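Local coordinates for Two-component system response regulator/GGDEF domain protein (Aeromonas salmonicida, PDB 3LUF) that probably serves as a two-component response regulator and diguanylate cyclase making cyclic di-GMP from GTP, the present piece comprising its two receiver domains, at residues 16-30 with 103-117. Sequence-based numbering, arbitrary orientation.
Sequences IRRMLIQAIAQQTGL and KDSRHSLQYAVGLVH. Unlike the reference sequence in segment 16-30: M19 (reference Thr).
The helix segments 16-27 and 106-117 run in roughly the same direction, 42° apart with axes 9.4 Å from each other at closest approach, and come nearest toward their C-terminal ends, where the CA atoms of I24 and V113 are 5.5 Å apart. L109 fills the N-terminal half of the interface: its CD2 meets L20 CD2 at 3.9 Å and also I16 CG2, while CD1 lies against the SE of selenomethionine M19. Further along, V113 divides its two methyls. With CG1 anti to the backbone N (chi1 -179°), CG2 is left to pack on A23 CB at 3.6 Å and on I24, while CG1 lies against Q27 CB. L30 CD1 covers V116 CG2 at 3.7 Å beyond the helix end, where T28 OG1 accepts from L30 N in an ST turn.

A short chain of polar side chains borders this apolar seam. Q27 and Q110 approach from opposite directions with their amides nearly coplanar, and Q110 NE2 donates to Q27 OE1 at 2.7 Å, though the bond is bent (134°). R106 grips Q110 OE1 end-on with both NH1 and NH2, fixing which way that amide is turned.

At the other end, I16 CD1 rests on K103 CD (4.0 Å), beside a lysine whose NZ forms salt bridges with D55 and E11 at the magnesium site. Such packing of a receiver domain's first and last helices on one face of its parallel 2-1-3-4-5 sheet is characteristic of the CheY-like fold, here in the first of two domains.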
# COMPACT_ATOMS: atom_id res chain seq x y z
N ILE B 16 7.28 29.95 -3.14
CA ILE B 16 7.34 28.51 -3.37
C ILE B 16 8.71 27.98 -3.00
O ILE B 16 8.85 26.93 -2.36
CB ILE B 16 6.94 28.15 -4.83
CG1 ILE B 16 5.45 28.51 -5.04
CG2 ILE B 16 7.16 26.67 -5.12
CD1 ILE B 16 5.08 28.68 -6.45
N ARG B 17 9.73 28.71 -3.42
CA ARG B 17 11.10 28.26 -3.12
C ARG B 17 11.29 28.22 -1.60
O ARG B 17 11.78 27.22 -1.06
CB ARG B 17 12.14 29.16 -3.80
CG ARG B 17 13.60 28.76 -3.59
CD ARG B 17 14.59 29.76 -4.27
NE ARG B 17 14.57 31.08 -3.64
CZ ARG B 17 13.99 32.17 -4.16
NH1 ARG B 17 13.29 32.10 -5.29
NH2 ARG B 17 14.02 33.32 -3.48
N ARG B 18 10.84 29.26 -0.90
CA ARG B 18 10.97 29.25 0.55
C ARG B 18 10.14 28.15 1.25
O ARG B 18 10.62 27.54 2.23
CB ARG B 18 10.72 30.62 1.17
CG ARG B 18 11.84 31.58 0.82
CD ARG B 18 11.70 32.84 1.55
NE ARG B 18 12.80 33.71 1.17
CZ ARG B 18 12.91 34.97 1.57
NH1 ARG B 18 11.98 35.50 2.37
NH2 ARG B 18 13.94 35.68 1.17
N MSE B 19 8.93 27.86 0.75
CA MSE B 19 8.13 26.71 1.26
C MSE B 19 8.87 25.39 1.12
O MSE B 19 8.87 24.55 2.05
CB MSE B 19 6.80 26.59 0.53
CG MSE B 19 5.81 27.61 0.95
SE MSE B 19 4.22 27.45 -0.24
CE MSE B 19 3.22 28.59 0.94
N LEU B 20 9.49 25.20 -0.04
CA LEU B 20 10.23 23.97 -0.32
C LEU B 20 11.45 23.85 0.58
O LEU B 20 11.71 22.79 1.13
CB LEU B 20 10.67 23.94 -1.77
CG LEU B 20 9.62 23.55 -2.78
CD1 LEU B 20 10.16 23.75 -4.19
CD2 LEU B 20 9.12 22.08 -2.55
N ILE B 21 12.20 24.94 0.72
CA ILE B 21 13.38 24.93 1.60
C ILE B 21 12.98 24.57 3.01
O ILE B 21 13.54 23.64 3.58
CB ILE B 21 14.13 26.26 1.58
CG1 ILE B 21 14.76 26.49 0.19
CG2 ILE B 21 15.18 26.29 2.72
CD1 ILE B 21 15.21 27.95 -0.03
N GLN B 22 11.99 25.27 3.56
CA GLN B 22 11.55 25.06 4.95
C GLN B 22 11.10 23.61 5.19
O GLN B 22 11.50 22.99 6.17
CB GLN B 22 10.43 26.03 5.29
CG GLN B 22 9.88 25.94 6.72
CD GLN B 22 8.70 26.89 6.92
OE1 GLN B 22 7.96 27.16 5.96
NE2 GLN B 22 8.53 27.42 8.13
N ALA B 23 10.27 23.09 4.28
CA ALA B 23 9.73 21.74 4.43
C ALA B 23 10.81 20.67 4.26
O ALA B 23 10.87 19.71 5.05
CB ALA B 23 8.60 21.51 3.48
N ILE B 24 11.67 20.82 3.25
CA ILE B 24 12.69 19.80 2.99
C ILE B 24 13.76 19.81 4.12
O ILE B 24 14.22 18.73 4.58
CB ILE B 24 13.29 19.99 1.58
CG1 ILE B 24 12.23 19.66 0.54
CG2 ILE B 24 14.52 19.09 1.38
CD1 ILE B 24 12.59 20.09 -0.88
N ALA B 25 14.08 21.01 4.61
CA ALA B 25 15.04 21.18 5.70
C ALA B 25 14.51 20.57 7.00
O ALA B 25 15.29 20.03 7.78
CB ALA B 25 15.37 22.66 5.93
N GLN B 26 13.20 20.66 7.21
CA GLN B 26 12.64 20.23 8.48
C GLN B 26 12.34 18.74 8.49
O GLN B 26 12.47 18.09 9.51
CB GLN B 26 11.42 21.07 8.82
CG GLN B 26 10.57 20.62 9.99
CD GLN B 26 9.26 21.37 9.95
OE1 GLN B 26 9.19 22.52 10.35
NE2 GLN B 26 8.23 20.74 9.42
N GLN B 27 11.99 18.20 7.33
CA GLN B 27 11.48 16.86 7.25
C GLN B 27 12.42 15.85 6.62
O GLN B 27 12.15 14.66 6.65
CB GLN B 27 10.13 16.87 6.50
CG GLN B 27 9.09 17.74 7.18
CD GLN B 27 7.79 17.80 6.40
OE1 GLN B 27 7.22 16.76 6.04
NE2 GLN B 27 7.32 19.01 6.16
N THR B 28 13.53 16.31 6.03
CA THR B 28 14.55 15.41 5.50
C THR B 28 15.95 15.73 6.04
O THR B 28 16.15 16.77 6.69
CB THR B 28 14.64 15.45 3.96
OG1 THR B 28 15.46 16.54 3.53
CG2 THR B 28 13.23 15.56 3.34
N GLY B 29 16.88 14.83 5.74
CA GLY B 29 18.30 15.02 6.06
C GLY B 29 19.14 15.59 4.93
O GLY B 29 20.37 15.56 4.99
N LEU B 30 18.49 16.13 3.90
CA LEU B 30 19.19 16.64 2.72
C LEU B 30 19.74 18.06 2.87
O LEU B 30 19.05 18.94 3.39
CB LEU B 30 18.25 16.59 1.51
CG LEU B 30 17.81 15.18 1.11
CD1 LEU B 30 16.64 15.28 0.13
CD2 LEU B 30 18.96 14.46 0.51
N LYS B 103 2.65 22.41 -7.88
CA LYS B 103 2.96 23.52 -6.97
C LYS B 103 1.85 24.55 -6.87
O LYS B 103 2.11 25.72 -6.60
CB LYS B 103 4.33 24.18 -7.28
CG LYS B 103 4.46 24.67 -8.70
CD LYS B 103 5.67 25.57 -8.85
CE LYS B 103 5.80 26.02 -10.32
NZ LYS B 103 6.72 27.21 -10.35
N ASP B 104 0.61 24.09 -7.05
CA ASP B 104 -0.55 24.99 -7.00
C ASP B 104 -1.05 25.25 -5.58
O ASP B 104 -1.84 26.15 -5.39
CB ASP B 104 -1.68 24.50 -7.92
CG ASP B 104 -2.22 23.14 -7.51
OD1 ASP B 104 -1.45 22.27 -7.06
OD2 ASP B 104 -3.45 22.94 -7.65
N SER B 105 -0.54 24.51 -4.61
CA SER B 105 -0.88 24.72 -3.21
C SER B 105 0.24 24.27 -2.31
O SER B 105 1.15 23.54 -2.73
CB SER B 105 -2.15 23.94 -2.80
OG SER B 105 -1.89 22.55 -2.88
N ARG B 106 0.16 24.66 -1.06
CA ARG B 106 1.15 24.25 -0.09
C ARG B 106 1.12 22.73 0.11
O ARG B 106 2.17 22.06 0.14
CB ARG B 106 0.97 25.00 1.23
CG ARG B 106 1.91 24.50 2.34
CD ARG B 106 3.42 24.51 1.96
NE ARG B 106 4.21 23.90 3.03
CZ ARG B 106 4.45 22.60 3.18
NH1 ARG B 106 4.00 21.70 2.30
NH2 ARG B 106 5.17 22.18 4.22
N HIS B 107 -0.09 22.17 0.20
CA HIS B 107 -0.25 20.73 0.40
C HIS B 107 0.18 19.87 -0.81
O HIS B 107 0.61 18.74 -0.66
CB HIS B 107 -1.68 20.36 0.89
CG HIS B 107 -2.71 20.42 -0.20
ND1 HIS B 107 -3.55 21.50 -0.38
CD2 HIS B 107 -3.03 19.54 -1.19
CE1 HIS B 107 -4.36 21.27 -1.40
NE2 HIS B 107 -4.05 20.09 -1.92
N SER B 108 0.08 20.42 -2.02
CA SER B 108 0.58 19.65 -3.16
C SER B 108 2.13 19.65 -3.16
O SER B 108 2.75 18.65 -3.51
CB SER B 108 -0.05 20.11 -4.47
OG SER B 108 0.44 21.36 -4.89
N LEU B 109 2.73 20.75 -2.74
CA LEU B 109 4.21 20.81 -2.61
C LEU B 109 4.74 19.77 -1.67
O LEU B 109 5.85 19.30 -1.84
CB LEU B 109 4.66 22.19 -2.09
CG LEU B 109 4.77 23.29 -3.09
CD1 LEU B 109 5.20 24.55 -2.25
CD2 LEU B 109 5.77 22.98 -4.26
N GLN B 110 3.94 19.41 -0.66
CA GLN B 110 4.35 18.43 0.30
C GLN B 110 4.76 17.11 -0.39
O GLN B 110 5.61 16.40 0.12
CB GLN B 110 3.24 18.20 1.33
CG GLN B 110 3.64 17.36 2.51
CD GLN B 110 4.76 17.98 3.33
OE1 GLN B 110 4.96 19.20 3.34
NE2 GLN B 110 5.48 17.14 4.03
N TYR B 111 4.14 16.79 -1.53
CA TYR B 111 4.55 15.60 -2.29
C TYR B 111 6.08 15.56 -2.56
O TYR B 111 6.72 14.51 -2.48
CB TYR B 111 3.77 15.50 -3.61
CG TYR B 111 4.10 14.29 -4.45
CD1 TYR B 111 3.45 13.06 -4.26
CD2 TYR B 111 5.06 14.38 -5.45
CE1 TYR B 111 3.77 11.93 -5.06
CE2 TYR B 111 5.38 13.28 -6.24
CZ TYR B 111 4.74 12.07 -6.04
OH TYR B 111 5.10 11.02 -6.85
N ALA B 112 6.64 16.72 -2.89
CA ALA B 112 8.08 16.80 -3.21
C ALA B 112 8.95 16.38 -2.01
O ALA B 112 10.03 15.78 -2.15
CB ALA B 112 8.39 18.23 -3.68
N VAL B 113 8.46 16.66 -0.81
CA VAL B 113 9.21 16.39 0.42
C VAL B 113 9.36 14.89 0.66
O VAL B 113 10.46 14.36 0.83
CB VAL B 113 8.55 17.08 1.66
CG1 VAL B 113 9.35 16.80 2.91
CG2 VAL B 113 8.40 18.58 1.44
N GLY B 114 8.24 14.17 0.62
CA GLY B 114 8.27 12.72 0.73
C GLY B 114 9.05 12.10 -0.39
O GLY B 114 9.76 11.14 -0.17
N LEU B 115 8.95 12.67 -1.59
CA LEU B 115 9.65 12.12 -2.75
C LEU B 115 11.16 12.22 -2.57
O LEU B 115 11.87 11.23 -2.76
CB LEU B 115 9.28 12.89 -4.00
CG LEU B 115 9.97 12.49 -5.30
CD1 LEU B 115 9.83 11.03 -5.62
CD2 LEU B 115 9.43 13.34 -6.46
N VAL B 116 11.66 13.40 -2.20
CA VAL B 116 13.14 13.56 -2.17
C VAL B 116 13.76 12.75 -1.03
O VAL B 116 14.90 12.28 -1.14
CB VAL B 116 13.61 15.05 -2.14
CG1 VAL B 116 13.13 15.74 -3.45
CG2 VAL B 116 13.15 15.78 -0.86
N HIS B 117 13.00 12.61 0.05
CA HIS B 117 13.42 11.76 1.16
C HIS B 117 13.52 10.30 0.69
O HIS B 117 14.51 9.61 0.94
CB HIS B 117 12.45 11.97 2.33
CG HIS B 117 12.69 11.10 3.52
ND1 HIS B 117 13.74 11.29 4.39
CD2 HIS B 117 11.96 10.08 4.02
CE1 HIS B 117 13.66 10.41 5.38
NE2 HIS B 117 12.59 9.66 5.17
O HOH W 1 7.15 24.91 4.23